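Esterase D (Lactobacillus rhamnosus, PDB 3E1G) probably hydrolyses carboxylic esters, as an alpha/beta-hydrolase whose active site is here modified by a covalently bound diethyl phosphonate. Local coordinates at residues A[98-103]-A[225-230]; A[26-31]-A[55-60]; A[132-137]-A[195-200]; A[187-192]-A[205-210]; A[127-132]-A[171-176]. All coordinates share one frame; numbering follows the deposited sequence.

Contact 1. Residues A[98-103]-A[225-230]; sequences FGLSLG and KHVITV. With DEP (diethyl phosphonate), chain B.
With chi1 of -159° in Ser-101 and 177° in His-226, both side chains extend opposite their own backbone nitrogens and converge. The imidazole meets the serine edge-on, NE2 lying 3.4 Å from Ser-101 OG near the ring plane. That oxygen is esterified: Ser-101 OG is bonded to the phosphorus of the diethyl phosphonate at 1.6 Å, which marks Ser-101 as the reactive serine and fits its predicted role as nucleophile. The backbone N of Leu-102 donates to O3 of the adduct over 2.9 Å, at 154°, as one arm of an oxyanion hole would. Another phosphonate oxygen, O2, approaches the His-226 ring obliquely, 3.5 Å from NE2. At the far side of the ring ND1 is hydrogen-bonded to Asp-195, completing the predicted catalytic triad. An alanine in place of His-226 would probably leave Asp-195 OD2 without its imidazole partner and open a gap beside the modified serine. Leu-100 packs alongside with both methyls, CD2 oblique to the ring and 4.0 Å from His-226 NE2, and CD1 3.8 Å from Val-227 CG1. Thr-229 OG1, hydrogen-bonded to Asp-37 O, also touches CD1. Ser-101 sits on a tight turn, consistent with a nucleophile elbow, between strand 94-100 and helix 102-113, while Thr-229 and Ile-228 lean on Leu-237 of helix 234-247.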
# COMPACT_ATOMS: atom_id res chain seq x y z
N PHE A 98 -5.25 -3.61 4.16
CA PHE A 98 -3.78 -3.70 4.03
C PHE A 98 -3.30 -2.85 2.85
O PHE A 98 -4.01 -2.67 1.87
CB PHE A 98 -3.37 -5.17 3.80
CG PHE A 98 -3.84 -6.13 4.91
CD1 PHE A 98 -3.14 -6.25 6.08
CD2 PHE A 98 -4.89 -6.98 4.69
CE1 PHE A 98 -3.46 -7.24 6.98
CE2 PHE A 98 -5.30 -7.89 5.70
CZ PHE A 98 -4.60 -8.01 6.80
N GLY A 99 -2.08 -2.35 2.94
CA GLY A 99 -1.51 -1.54 1.90
C GLY A 99 -0.01 -1.73 1.73
O GLY A 99 0.70 -2.02 2.68
N LEU A 100 0.42 -1.69 0.46
CA LEU A 100 1.86 -1.76 0.05
C LEU A 100 2.38 -0.35 -0.04
O LEU A 100 1.79 0.50 -0.76
CB LEU A 100 1.94 -2.42 -1.35
CG LEU A 100 3.16 -3.16 -1.90
CD1 LEU A 100 3.17 -3.05 -3.46
CD2 LEU A 100 4.42 -2.76 -1.33
N SER A 101 3.48 -0.07 0.65
CA SER A 101 4.17 1.23 0.55
C SER A 101 3.19 2.43 0.68
O SER A 101 2.59 2.61 1.70
CB SER A 101 4.96 1.29 -0.74
OG SER A 101 6.00 2.27 -0.68
N LEU A 102 2.95 3.15 -0.39
CA LEU A 102 1.98 4.30 -0.36
C LEU A 102 0.63 3.89 0.25
O LEU A 102 0.07 4.57 1.14
CB LEU A 102 1.76 4.85 -1.76
CG LEU A 102 0.73 5.99 -1.90
CD1 LEU A 102 1.26 7.33 -1.25
CD2 LEU A 102 0.33 6.21 -3.45
N GLY A 103 0.10 2.76 -0.24
CA GLY A 103 -1.16 2.23 0.23
C GLY A 103 -1.16 1.94 1.73
O GLY A 103 -2.18 2.01 2.35
N LYS A 225 13.29 -8.09 -1.97
CA LYS A 225 13.20 -6.72 -2.31
C LYS A 225 11.78 -6.16 -1.97
O LYS A 225 10.96 -6.83 -1.30
CB LYS A 225 13.53 -6.55 -3.77
CG LYS A 225 14.97 -7.02 -4.15
N HIS A 226 11.56 -4.90 -2.33
CA HIS A 226 10.45 -4.06 -1.75
C HIS A 226 9.03 -4.70 -1.96
O HIS A 226 8.25 -4.79 -1.02
CB HIS A 226 10.48 -2.69 -2.40
CG HIS A 226 9.39 -1.79 -1.96
ND1 HIS A 226 9.28 -1.32 -0.67
CD2 HIS A 226 8.40 -1.19 -2.66
CE1 HIS A 226 8.25 -0.50 -0.59
NE2 HIS A 226 7.68 -0.44 -1.78
N VAL A 227 8.70 -5.01 -3.21
CA VAL A 227 7.34 -5.41 -3.56
C VAL A 227 7.11 -6.87 -3.20
O VAL A 227 6.92 -7.71 -4.05
CB VAL A 227 7.01 -5.14 -5.07
CG1 VAL A 227 5.50 -5.34 -5.33
CG2 VAL A 227 7.42 -3.69 -5.46
N ILE A 228 6.94 -7.10 -1.91
CA ILE A 228 6.92 -8.40 -1.38
C ILE A 228 5.57 -9.10 -1.70
O ILE A 228 5.38 -10.30 -1.39
CB ILE A 228 7.14 -8.39 0.18
CG1 ILE A 228 6.27 -7.31 0.86
CG2 ILE A 228 8.60 -8.15 0.52
CD1 ILE A 228 6.08 -7.55 2.41
N THR A 229 4.63 -8.35 -2.28
CA THR A 229 3.36 -8.92 -2.71
C THR A 229 3.53 -9.67 -4.05
O THR A 229 2.68 -10.47 -4.44
CB THR A 229 2.27 -7.84 -2.85
OG1 THR A 229 2.76 -6.74 -3.64
CG2 THR A 229 1.87 -7.32 -1.49
N VAL A 230 4.64 -9.44 -4.73
CA VAL A 230 4.84 -9.96 -6.06
C VAL A 230 6.13 -10.84 -6.16
O VAL A 230 6.17 -11.83 -6.95
CB VAL A 230 4.90 -8.83 -7.06
CG1 VAL A 230 5.42 -9.32 -8.35
CG2 VAL A 230 3.46 -8.22 -7.27
C1 DEP B . 6.02 5.16 -0.11
C2 DEP B . 5.81 6.67 -0.16
C3 DEP B . 7.10 2.32 -4.13
C4 DEP B . 7.66 3.29 -5.14
O1 DEP B . 6.39 4.69 -1.43
O2 DEP B . 7.23 2.89 -2.81
O3 DEP B . 4.61 3.34 -2.81
P DEP B . 5.94 3.27 -1.94

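Contact 2. Residues A[26-31]-A[55-60]; sequences VLLHAY and PLFSGH. With DEP (diethyl phosphonate), chain B.
His-29 and Phe-57 are joined by a hydrogen bond that uses an imidazole nitrogen: Phe-57 N donates to His-29 NE2 over 3.1 Å, nearly straight at 173° though tilted from the ring plane. The other nitrogen donates, ND1 reaching Ala-30 O at 2.9 Å within the plane of the ring, so both nitrogens are used and the ring is fixed in rotation. The side chain reaches this spot with CG between its backbone N and carbonyl carbon (chi1 66°). A water donates to Leu-27 O and Pro-55 O and accepts a weak bond from His-29 N, bridging the two segments. Tyr-31 N, in the loop after strand 23-28, donates to phosphonate O3 over 2.6 Å, consistent with a place in the oxyanion hole of an alpha/beta-hydrolase. Among the aromatic rings, Phe-57 turns its edge to one face of His-29, with CD2 3.4 Å from His-29 CE1, and His-29 in turn points its edge at the face of His-60, the planes at 67°. A leucine in place of His-29 would probably leave Phe-57 N and Ala-30 O without their side-chain partner and remove the ring edge that meets the face of His-60. His-60 itself donates from ND1 to Ser-58 O inside the type II turn 57-60, and its NE2 is hydrogen-bonded to Thr-32 N. Apolar packing lies at the strand end, where Leu-28 CD2 rests 3.7 Å from Pro-55 CG and Leu-28 CB meets Phe-57 CZ at 4.0 Å.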
# COMPACT_ATOMS: atom_id res chain seq x y z
N VAL A 26 -9.64 -4.97 1.87
CA VAL A 26 -9.26 -3.88 0.98
C VAL A 26 -7.72 -3.86 0.84
O VAL A 26 -7.01 -3.98 1.84
CB VAL A 26 -9.77 -2.48 1.54
CG1 VAL A 26 -9.12 -1.33 0.80
CG2 VAL A 26 -11.32 -2.39 1.43
N LEU A 27 -7.24 -3.91 -0.42
CA LEU A 27 -5.78 -3.95 -0.69
C LEU A 27 -5.38 -2.73 -1.50
O LEU A 27 -6.08 -2.37 -2.44
CB LEU A 27 -5.38 -5.24 -1.46
CG LEU A 27 -5.63 -6.60 -0.74
CD1 LEU A 27 -5.34 -7.81 -1.73
CD2 LEU A 27 -4.81 -6.72 0.52
N LEU A 28 -4.52 -1.93 -0.90
CA LEU A 28 -4.17 -0.60 -1.46
C LEU A 28 -2.78 -0.65 -1.99
O LEU A 28 -1.85 -0.97 -1.28
CB LEU A 28 -4.30 0.52 -0.38
CG LEU A 28 -5.70 0.68 0.33
CD1 LEU A 28 -5.63 1.76 1.41
CD2 LEU A 28 -6.88 1.01 -0.70
N HIS A 29 -2.61 -0.21 -3.23
CA HIS A 29 -1.42 -0.48 -3.97
C HIS A 29 -0.34 0.65 -3.77
O HIS A 29 -0.51 1.53 -2.95
CB HIS A 29 -1.76 -0.66 -5.48
CG HIS A 29 -2.28 0.58 -6.15
ND1 HIS A 29 -1.44 1.61 -6.54
CD2 HIS A 29 -3.48 0.85 -6.73
CE1 HIS A 29 -2.09 2.42 -7.36
NE2 HIS A 29 -3.35 2.02 -7.44
N ALA A 30 0.82 0.46 -4.38
CA ALA A 30 2.00 1.32 -4.15
C ALA A 30 2.03 2.50 -5.09
O ALA A 30 1.26 2.56 -6.08
CB ALA A 30 3.31 0.50 -4.30
N TYR A 31 2.86 3.50 -4.73
CA TYR A 31 3.13 4.65 -5.56
C TYR A 31 3.90 4.23 -6.85
O TYR A 31 4.84 3.47 -6.80
CB TYR A 31 3.96 5.66 -4.74
CG TYR A 31 4.29 6.96 -5.43
CD1 TYR A 31 3.31 7.89 -5.74
CD2 TYR A 31 5.66 7.30 -5.71
CE1 TYR A 31 3.67 9.14 -6.38
CE2 TYR A 31 6.02 8.57 -6.17
CZ TYR A 31 5.04 9.49 -6.49
OH TYR A 31 5.43 10.67 -7.07
N PRO A 55 -8.76 -1.06 -5.34
CA PRO A 55 -9.04 0.12 -6.12
C PRO A 55 -7.80 0.58 -6.87
O PRO A 55 -6.68 0.16 -6.53
CB PRO A 55 -9.49 1.15 -5.07
CG PRO A 55 -8.81 0.74 -3.82
CD PRO A 55 -8.66 -0.76 -3.89
N LEU A 56 -8.02 1.48 -7.85
CA LEU A 56 -6.95 2.16 -8.57
C LEU A 56 -6.84 3.59 -8.12
O LEU A 56 -7.82 4.31 -8.13
CB LEU A 56 -7.26 2.14 -10.10
CG LEU A 56 -6.37 2.96 -11.01
CD1 LEU A 56 -4.95 2.40 -11.02
CD2 LEU A 56 -6.97 3.01 -12.46
N PHE A 57 -5.65 4.02 -7.71
CA PHE A 57 -5.43 5.44 -7.26
C PHE A 57 -5.33 6.38 -8.47
O PHE A 57 -4.86 5.98 -9.52
CB PHE A 57 -4.14 5.56 -6.43
CG PHE A 57 -4.23 4.93 -5.07
CD1 PHE A 57 -5.31 5.18 -4.24
CD2 PHE A 57 -3.24 4.09 -4.62
CE1 PHE A 57 -5.39 4.60 -3.01
CE2 PHE A 57 -3.23 3.66 -3.30
CZ PHE A 57 -4.30 3.89 -2.51
N SER A 58 -5.87 7.59 -8.35
CA SER A 58 -5.87 8.54 -9.48
C SER A 58 -4.47 8.77 -9.93
O SER A 58 -3.56 8.89 -9.10
CB SER A 58 -6.53 9.92 -9.07
OG SER A 58 -7.94 9.79 -8.81
N GLY A 59 -4.29 8.93 -11.25
CA GLY A 59 -2.99 9.21 -11.84
C GLY A 59 -2.24 7.95 -12.22
O GLY A 59 -1.24 7.99 -12.97
N HIS A 60 -2.66 6.83 -11.63
CA HIS A 60 -1.94 5.57 -11.77
C HIS A 60 -2.53 4.72 -12.87
O HIS A 60 -3.65 4.96 -13.33
CB HIS A 60 -1.97 4.80 -10.45
CG HIS A 60 -1.04 5.35 -9.42
ND1 HIS A 60 -1.31 6.52 -8.73
CD2 HIS A 60 0.22 5.01 -9.10
CE1 HIS A 60 -0.28 6.82 -7.97
NE2 HIS A 60 0.64 5.89 -8.13
C1 DEP B . 6.02 5.16 -0.11
C2 DEP B . 5.81 6.67 -0.16
C3 DEP B . 7.10 2.32 -4.13
C4 DEP B . 7.66 3.29 -5.14
O1 DEP B . 6.39 4.69 -1.43
O2 DEP B . 7.23 2.89 -2.81
O3 DEP B . 4.61 3.34 -2.81
P DEP B . 5.94 3.27 -1.94
O HOH W 1 -5.12 -0.72 -4.47

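Contact 3. Residues A[132-137]-A[195-200]; sequences HHLVPG and DELVDG. With DEP (diethyl phosphonate), chain B.
His-132 meets the second segment through its CB, 3.3 Å from Leu-197 O, while its ring turns elsewhere and is covered on one face by Leu-134 CD1. His-133 carries the one hydrogen bond across: its backbone N donates to Leu-197 O at 2.7 Å, straight at 172° but from above the carbonyl plane. Its side chain lies against the carbonyl of Glu-196, with CD2 3.0 Å from Glu-196 O. Leu-134, the first residue of helix 134-149, sends CD2 to 4.3 Å from Leu-197 CD2 and to 3.5 Å from phosphonate O2, so that it lies beside the bound diethyl phosphonate. At Gly-137 a side chain would run into Leu-197; the glycine CA instead stands 3.9 Å from Leu-197 CD2. Across from these residues, Asp-195 OD1 closes an Asx turn by accepting from Leu-197 N at 2.9 Å and from Val-198 N as well. Its OD2 is hydrogen-bonded to His-226 ND1. One carboxylate oxygen thus grips the loop backbone while the other faces the predicted charge-relay histidine, a division that would orient Asp-195 and, with the bond from His-133, probably fix where this loop meets the helix beside the active site.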
# COMPACT_ATOMS: atom_id res chain seq x y z
N HIS A 132 15.04 7.23 1.72
CA HIS A 132 14.38 6.44 0.68
C HIS A 132 14.99 6.66 -0.71
O HIS A 132 15.94 7.48 -0.88
CB HIS A 132 12.90 6.74 0.65
CG HIS A 132 12.58 8.14 0.26
ND1 HIS A 132 12.82 8.63 -1.01
CD2 HIS A 132 11.90 9.11 0.93
CE1 HIS A 132 12.37 9.88 -1.08
NE2 HIS A 132 11.87 10.21 0.10
N HIS A 133 14.62 5.79 -1.64
CA HIS A 133 15.17 5.82 -2.98
C HIS A 133 14.07 5.91 -4.00
O HIS A 133 14.16 5.34 -5.06
CB HIS A 133 16.02 4.56 -3.24
CG HIS A 133 17.09 4.34 -2.21
ND1 HIS A 133 18.23 5.12 -2.14
CD2 HIS A 133 17.22 3.39 -1.26
CE1 HIS A 133 18.98 4.71 -1.13
NE2 HIS A 133 18.40 3.64 -0.60
N LEU A 134 13.11 6.79 -3.74
CA LEU A 134 11.91 6.91 -4.56
C LEU A 134 12.15 7.79 -5.78
O LEU A 134 11.48 7.62 -6.82
CB LEU A 134 10.78 7.48 -3.74
CG LEU A 134 10.27 6.58 -2.59
CD1 LEU A 134 9.11 7.24 -1.89
CD2 LEU A 134 9.87 5.22 -3.10
N VAL A 135 13.13 8.69 -5.70
CA VAL A 135 13.48 9.51 -6.85
C VAL A 135 14.10 8.67 -7.99
O VAL A 135 13.50 8.54 -9.04
CB VAL A 135 14.39 10.63 -6.48
CG1 VAL A 135 14.94 11.29 -7.74
CG2 VAL A 135 13.67 11.60 -5.66
N PRO A 136 15.16 7.93 -7.69
CA PRO A 136 15.67 6.97 -8.68
C PRO A 136 14.62 5.92 -9.12
O PRO A 136 14.53 5.58 -10.31
CB PRO A 136 16.82 6.30 -7.95
CG PRO A 136 17.15 7.21 -6.83
CD PRO A 136 15.94 7.91 -6.46
N GLY A 137 13.87 5.39 -8.17
CA GLY A 137 12.79 4.46 -8.47
C GLY A 137 11.77 5.01 -9.44
O GLY A 137 11.51 4.41 -10.49
N ASP A 195 15.13 -4.23 1.15
CA ASP A 195 14.33 -3.22 0.51
C ASP A 195 15.19 -2.15 -0.10
O ASP A 195 15.75 -1.33 0.61
CB ASP A 195 13.37 -2.59 1.50
CG ASP A 195 12.20 -1.88 0.82
OD1 ASP A 195 12.44 -1.11 -0.14
OD2 ASP A 195 11.07 -2.14 1.20
N GLU A 196 15.06 -1.97 -1.42
CA GLU A 196 15.91 -1.04 -2.14
C GLU A 196 15.27 0.35 -2.35
O GLU A 196 15.92 1.25 -2.88
CB GLU A 196 16.35 -1.64 -3.47
CG GLU A 196 15.28 -1.61 -4.55
CD GLU A 196 14.14 -2.65 -4.32
OE1 GLU A 196 13.93 -3.10 -3.16
OE2 GLU A 196 13.41 -2.94 -5.29
N LEU A 197 14.09 0.58 -1.76
CA LEU A 197 13.32 1.82 -2.05
C LEU A 197 12.98 2.64 -0.81
O LEU A 197 12.94 3.86 -0.88
CB LEU A 197 12.02 1.49 -2.82
CG LEU A 197 12.21 1.14 -4.32
CD1 LEU A 197 11.05 0.31 -4.82
CD2 LEU A 197 12.37 2.44 -5.16
N VAL A 198 12.53 1.96 0.25
CA VAL A 198 12.36 2.61 1.53
C VAL A 198 13.22 1.98 2.59
O VAL A 198 13.78 0.91 2.40
CB VAL A 198 10.87 2.60 2.01
CG1 VAL A 198 9.96 3.08 0.92
CG2 VAL A 198 10.47 1.21 2.49
N ASP A 199 13.34 2.68 3.72
CA ASP A 199 14.25 2.30 4.79
C ASP A 199 13.55 1.33 5.73
O ASP A 199 12.76 1.74 6.60
CB ASP A 199 14.70 3.54 5.56
CG ASP A 199 15.74 3.23 6.61
OD1 ASP A 199 16.12 2.05 6.76
OD2 ASP A 199 16.15 4.17 7.34
N GLY A 200 13.83 0.05 5.56
CA GLY A 200 13.13 -0.98 6.29
C GLY A 200 13.27 -0.83 7.81
O GLY A 200 12.42 -1.34 8.57
C1 DEP B . 6.02 5.16 -0.11
C2 DEP B . 5.81 6.67 -0.16
C3 DEP B . 7.10 2.32 -4.13
C4 DEP B . 7.66 3.29 -5.14
O1 DEP B . 6.39 4.69 -1.43
O2 DEP B . 7.23 2.89 -2.81
O3 DEP B . 4.61 3.34 -2.81
P DEP B . 5.94 3.27 -1.94

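Contact 4. Residues A[187-192]-A[205-210]; sequences TFIGQA and QLRDAL
Ile-189 pushes its CD1 against Leu-206, the two side chains sliding past each other in opposite directions with CD1 3.7 Å from Leu-206 CD2. The chain of Ile-189 is extended at its end (chi2 173°), which carries the methyl as far as the helix backbone, 3.7 Å from Arg-207 N. Leu-210, just past the end of the helix, adds its CD1, 4.1 Å from Ile-189 CD1 and 3.9 Å from Thr-187 CG2, crossing the threonine at about a right angle. With chi1 of -63°, Thr-187 sets this methyl opposite its backbone N, where it meets the leucine, while OG1 makes a weak bond to Gln-185 O. Strand 187-192, helix 203-209 and strand 216-221 form a beta-alpha-beta crossover, and the contact is its packing of helix on sheet. Val-122 of the neighbouring strand touches both Ile-189 and Leu-206, and Val-216 also borders Ile-189. On the outer side of the helix Arg-207 bends at chi3 and forms a side-on salt bridge with its neighbour, NE and NH2 both donating to Asp-208 OD1, with NE at 3.1 Å from that oxygen. They come from the same face of the carboxylate plane. No hydrogen bond joins these two segments, and the contact between them is essentially aliphatic packing; Arg-207 and Asp-208 pair with each other at the surface, apart from this packing.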
# COMPACT_ATOMS: atom_id res chain seq x y z
N THR A 187 -2.60 -5.10 14.28
CA THR A 187 -1.89 -4.54 13.13
C THR A 187 -0.78 -5.48 12.62
O THR A 187 -0.07 -6.10 13.41
CB THR A 187 -1.32 -3.24 13.45
OG1 THR A 187 -2.37 -2.35 13.75
CG2 THR A 187 -0.51 -2.69 12.26
N PHE A 188 -0.83 -5.74 11.31
CA PHE A 188 0.14 -6.55 10.63
C PHE A 188 1.26 -5.65 10.07
O PHE A 188 0.98 -4.57 9.52
CB PHE A 188 -0.56 -7.31 9.49
CG PHE A 188 0.34 -8.29 8.75
CD1 PHE A 188 0.38 -9.61 9.12
CD2 PHE A 188 1.16 -7.85 7.69
CE1 PHE A 188 1.28 -10.48 8.54
CE2 PHE A 188 2.04 -8.72 7.07
CZ PHE A 188 2.11 -10.05 7.50
N ILE A 189 2.51 -6.02 10.33
CA ILE A 189 3.65 -5.37 9.66
C ILE A 189 4.52 -6.40 8.93
O ILE A 189 5.05 -7.33 9.55
CB ILE A 189 4.54 -4.56 10.67
CG1 ILE A 189 3.70 -3.50 11.39
CG2 ILE A 189 5.73 -3.89 9.94
CD1 ILE A 189 4.44 -2.77 12.53
N GLY A 190 4.53 -6.31 7.59
CA GLY A 190 5.48 -7.00 6.80
C GLY A 190 6.47 -6.04 6.16
O GLY A 190 6.11 -4.90 5.78
N GLN A 191 7.74 -6.41 6.20
CA GLN A 191 8.81 -5.55 5.67
C GLN A 191 9.80 -6.39 4.89
O GLN A 191 10.17 -7.47 5.31
CB GLN A 191 9.54 -4.81 6.83
CG GLN A 191 10.63 -3.84 6.38
CD GLN A 191 10.15 -2.84 5.32
OE1 GLN A 191 9.12 -2.13 5.52
NE2 GLN A 191 10.96 -2.68 4.21
N ALA A 192 10.20 -5.89 3.74
CA ALA A 192 11.24 -6.53 2.92
C ALA A 192 12.65 -6.32 3.54
O ALA A 192 12.99 -5.22 3.99
CB ALA A 192 11.20 -5.95 1.46
N GLN A 205 10.29 1.04 14.25
CA GLN A 205 9.79 2.18 14.92
C GLN A 205 8.25 2.32 14.72
O GLN A 205 7.55 2.86 15.58
CB GLN A 205 10.52 3.43 14.46
CG GLN A 205 12.03 3.48 14.90
CD GLN A 205 12.65 4.89 14.75
OE1 GLN A 205 12.18 5.72 13.93
NE2 GLN A 205 13.58 5.22 15.67
N LEU A 206 7.75 1.90 13.55
CA LEU A 206 6.31 1.78 13.35
C LEU A 206 5.74 0.80 14.40
O LEU A 206 4.85 1.15 15.15
CB LEU A 206 5.99 1.29 11.93
CG LEU A 206 4.54 0.87 11.68
CD1 LEU A 206 3.59 2.08 11.83
CD2 LEU A 206 4.37 0.21 10.32
N ARG A 207 6.41 -0.34 14.55
CA ARG A 207 6.10 -1.29 15.58
C ARG A 207 5.96 -0.61 16.96
O ARG A 207 5.08 -0.93 17.71
CB ARG A 207 7.20 -2.37 15.65
CG ARG A 207 6.73 -3.69 16.21
CD ARG A 207 7.91 -4.52 16.79
NE ARG A 207 8.97 -3.68 17.35
CZ ARG A 207 10.24 -4.06 17.49
NH1 ARG A 207 10.62 -5.29 17.10
NH2 ARG A 207 11.16 -3.18 17.90
N ASP A 208 6.94 0.22 17.31
CA ASP A 208 7.08 0.70 18.71
C ASP A 208 6.12 1.82 19.00
O ASP A 208 5.64 1.96 20.11
CB ASP A 208 8.53 1.16 18.99
CG ASP A 208 9.54 0.02 18.95
OD1 ASP A 208 9.14 -1.17 19.08
OD2 ASP A 208 10.71 0.29 18.65
N ALA A 209 5.70 2.52 17.94
CA ALA A 209 4.79 3.65 18.08
C ALA A 209 3.35 3.17 18.33
O ALA A 209 2.52 3.92 18.82
CB ALA A 209 4.86 4.55 16.83
N LEU A 210 3.08 1.91 18.02
CA LEU A 210 1.70 1.41 18.04
C LEU A 210 1.35 0.95 19.46
O LEU A 210 1.17 -0.25 19.72
CB LEU A 210 1.54 0.25 17.03
CG LEU A 210 1.31 0.66 15.57
CD1 LEU A 210 1.69 -0.55 14.60
CD2 LEU A 210 -0.20 1.13 15.33

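Contact 5. Residues A[127-132]-A[171-176]; sequences ILPGKH and QFATTV
The loop that follows strand 119-123 and leads to helix 134-149 rests on helix 155-178, Ile-127 and Pro-129 meeting Ala-173, Thr-174 and Val-176. In alpha/beta-hydrolases a lid is often inserted at this point in the chain, and the two helices here are consistent with one. Ile-127 offers its CG2 branch, which stands opposite the backbone N and lies 3.8 Å from Val-176 CG1; the two side chains cross at about a right angle. The same methyl comes within 3.9 Å of the carbonyl oxygen Ala-173 O. Backbone joins in as well, since Ala-173 CB sits 3.5 Å from Ile-127 O, a small side chain that probably allows the close approach. Ile-127 is further packed by Met-108 of helix 102-113 and Leu-206 of helix 203-209, so this buried residue touches three helices. Further along, Pro-129 crosses Thr-174 at about a right angle. Its CG is 3.5 Å from Thr-174 CG2, tighter than usual for two carbons, and 4.2 Å from Ala-173 CB. Thr-174 has OG1 between its backbone N and carbonyl carbon (chi1 53°), from where the hydroxyl donates back to Gln-171 O over 2.8 Å. That bond occupies the hydroxyl within the helix and leaves the methyl to face the proline. No hydrogen bond joins these segments; the contact rests mainly on methyls and a proline ring, with two carbonyl oxygens against methyl groups, buried at Ile-127 and solvent-exposed at Pro-129.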
# COMPACT_ATOMS: atom_id res chain seq x y z
N ILE A 127 6.00 4.01 7.23
CA ILE A 127 5.17 5.22 7.54
C ILE A 127 6.07 6.42 7.93
O ILE A 127 6.07 7.45 7.24
CB ILE A 127 4.12 4.95 8.69
CG1 ILE A 127 3.29 3.67 8.40
CG2 ILE A 127 3.20 6.16 8.85
CD1 ILE A 127 2.23 3.82 7.32
N LEU A 128 6.74 6.32 9.09
CA LEU A 128 7.77 7.30 9.49
C LEU A 128 8.69 7.60 8.29
O LEU A 128 9.27 6.69 7.73
CB LEU A 128 8.62 6.74 10.66
CG LEU A 128 8.00 6.68 12.08
CD1 LEU A 128 6.66 5.89 12.11
CD2 LEU A 128 9.01 6.07 13.09
N PRO A 129 8.69 8.85 7.81
CA PRO A 129 9.59 9.24 6.68
C PRO A 129 11.07 9.01 7.03
O PRO A 129 11.49 9.17 8.23
CB PRO A 129 9.31 10.76 6.52
CG PRO A 129 7.91 10.96 7.05
CD PRO A 129 7.71 9.92 8.15
N GLY A 130 11.88 8.72 6.02
CA GLY A 130 13.25 8.33 6.25
C GLY A 130 14.13 8.47 5.03
O GLY A 130 13.75 9.11 4.03
N LYS A 131 15.23 7.78 5.05
CA LYS A 131 16.06 7.64 3.90
C LYS A 131 15.41 6.68 2.87
O LYS A 131 15.45 5.44 3.05
CB LYS A 131 17.46 7.10 4.33
CG LYS A 131 18.11 6.19 3.32
N HIS A 132 15.04 7.23 1.72
CA HIS A 132 14.38 6.44 0.68
C HIS A 132 14.99 6.66 -0.71
O HIS A 132 15.94 7.48 -0.88
CB HIS A 132 12.90 6.74 0.65
CG HIS A 132 12.58 8.14 0.26
ND1 HIS A 132 12.82 8.63 -1.01
CD2 HIS A 132 11.90 9.11 0.93
CE1 HIS A 132 12.37 9.88 -1.08
NE2 HIS A 132 11.87 10.21 0.10
N GLN A 171 4.57 14.61 4.11
CA GLN A 171 3.77 15.43 4.96
C GLN A 171 2.54 14.68 5.42
O GLN A 171 2.23 14.67 6.60
CB GLN A 171 3.37 16.71 4.23
CG GLN A 171 2.41 17.55 5.01
CD GLN A 171 2.21 18.88 4.40
OE1 GLN A 171 2.81 19.20 3.35
NE2 GLN A 171 1.28 19.64 4.96
N PHE A 172 1.82 14.10 4.48
CA PHE A 172 0.70 13.23 4.79
C PHE A 172 1.12 12.09 5.75
O PHE A 172 0.44 11.81 6.75
CB PHE A 172 0.12 12.64 3.50
CG PHE A 172 -1.22 12.05 3.67
CD1 PHE A 172 -2.36 12.80 3.42
CD2 PHE A 172 -1.38 10.78 4.19
CE1 PHE A 172 -3.62 12.25 3.54
CE2 PHE A 172 -2.67 10.24 4.38
CZ PHE A 172 -3.77 10.98 4.08
N ALA A 173 2.27 11.49 5.47
CA ALA A 173 2.77 10.39 6.26
C ALA A 173 3.00 10.80 7.73
O ALA A 173 2.76 10.00 8.64
CB ALA A 173 4.05 9.85 5.67
N THR A 174 3.50 12.02 7.95
CA THR A 174 3.94 12.41 9.31
C THR A 174 2.73 12.59 10.23
O THR A 174 2.74 12.17 11.39
CB THR A 174 4.80 13.72 9.32
OG1 THR A 174 4.09 14.79 8.64
CG2 THR A 174 6.16 13.48 8.67
N THR A 175 1.62 13.02 9.64
CA THR A 175 0.37 13.08 10.35
C THR A 175 -0.09 11.71 10.71
O THR A 175 -0.38 11.45 11.86
CB THR A 175 -0.65 13.74 9.57
OG1 THR A 175 -0.17 15.04 9.17
CG2 THR A 175 -1.93 13.87 10.38
N VAL A 176 0.05 10.78 9.80
CA VAL A 176 -0.31 9.41 10.09
C VAL A 176 0.59 8.85 11.19
O VAL A 176 0.10 8.29 12.16
CB VAL A 176 -0.26 8.54 8.85
CG1 VAL A 176 -0.51 7.07 9.22
CG2 VAL A 176 -1.28 9.01 7.83

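From the N terminus, contact 2 closes first, tying the end of strand 23-28 to the loop after strand 51-54. Contact 1 opens only later, at strand 94-100, and closes near the C terminus, so that contacts 3, 4 and 5 all nest inside its loop. Contact 5 brings the segment after strand 119-123 onto helix 155-178; contact 3 crosses it, sharing His-132, and reaches on to the loop after strand 187-192. Contact 4 follows contact 5 in series but crosses contact 3, joining that strand to helix 203-209. Contacts 1, 2 and 3 all touch the diethyl phosphonate, whereas contacts 4 and 5 meet each other through Leu-206 and Ile-127.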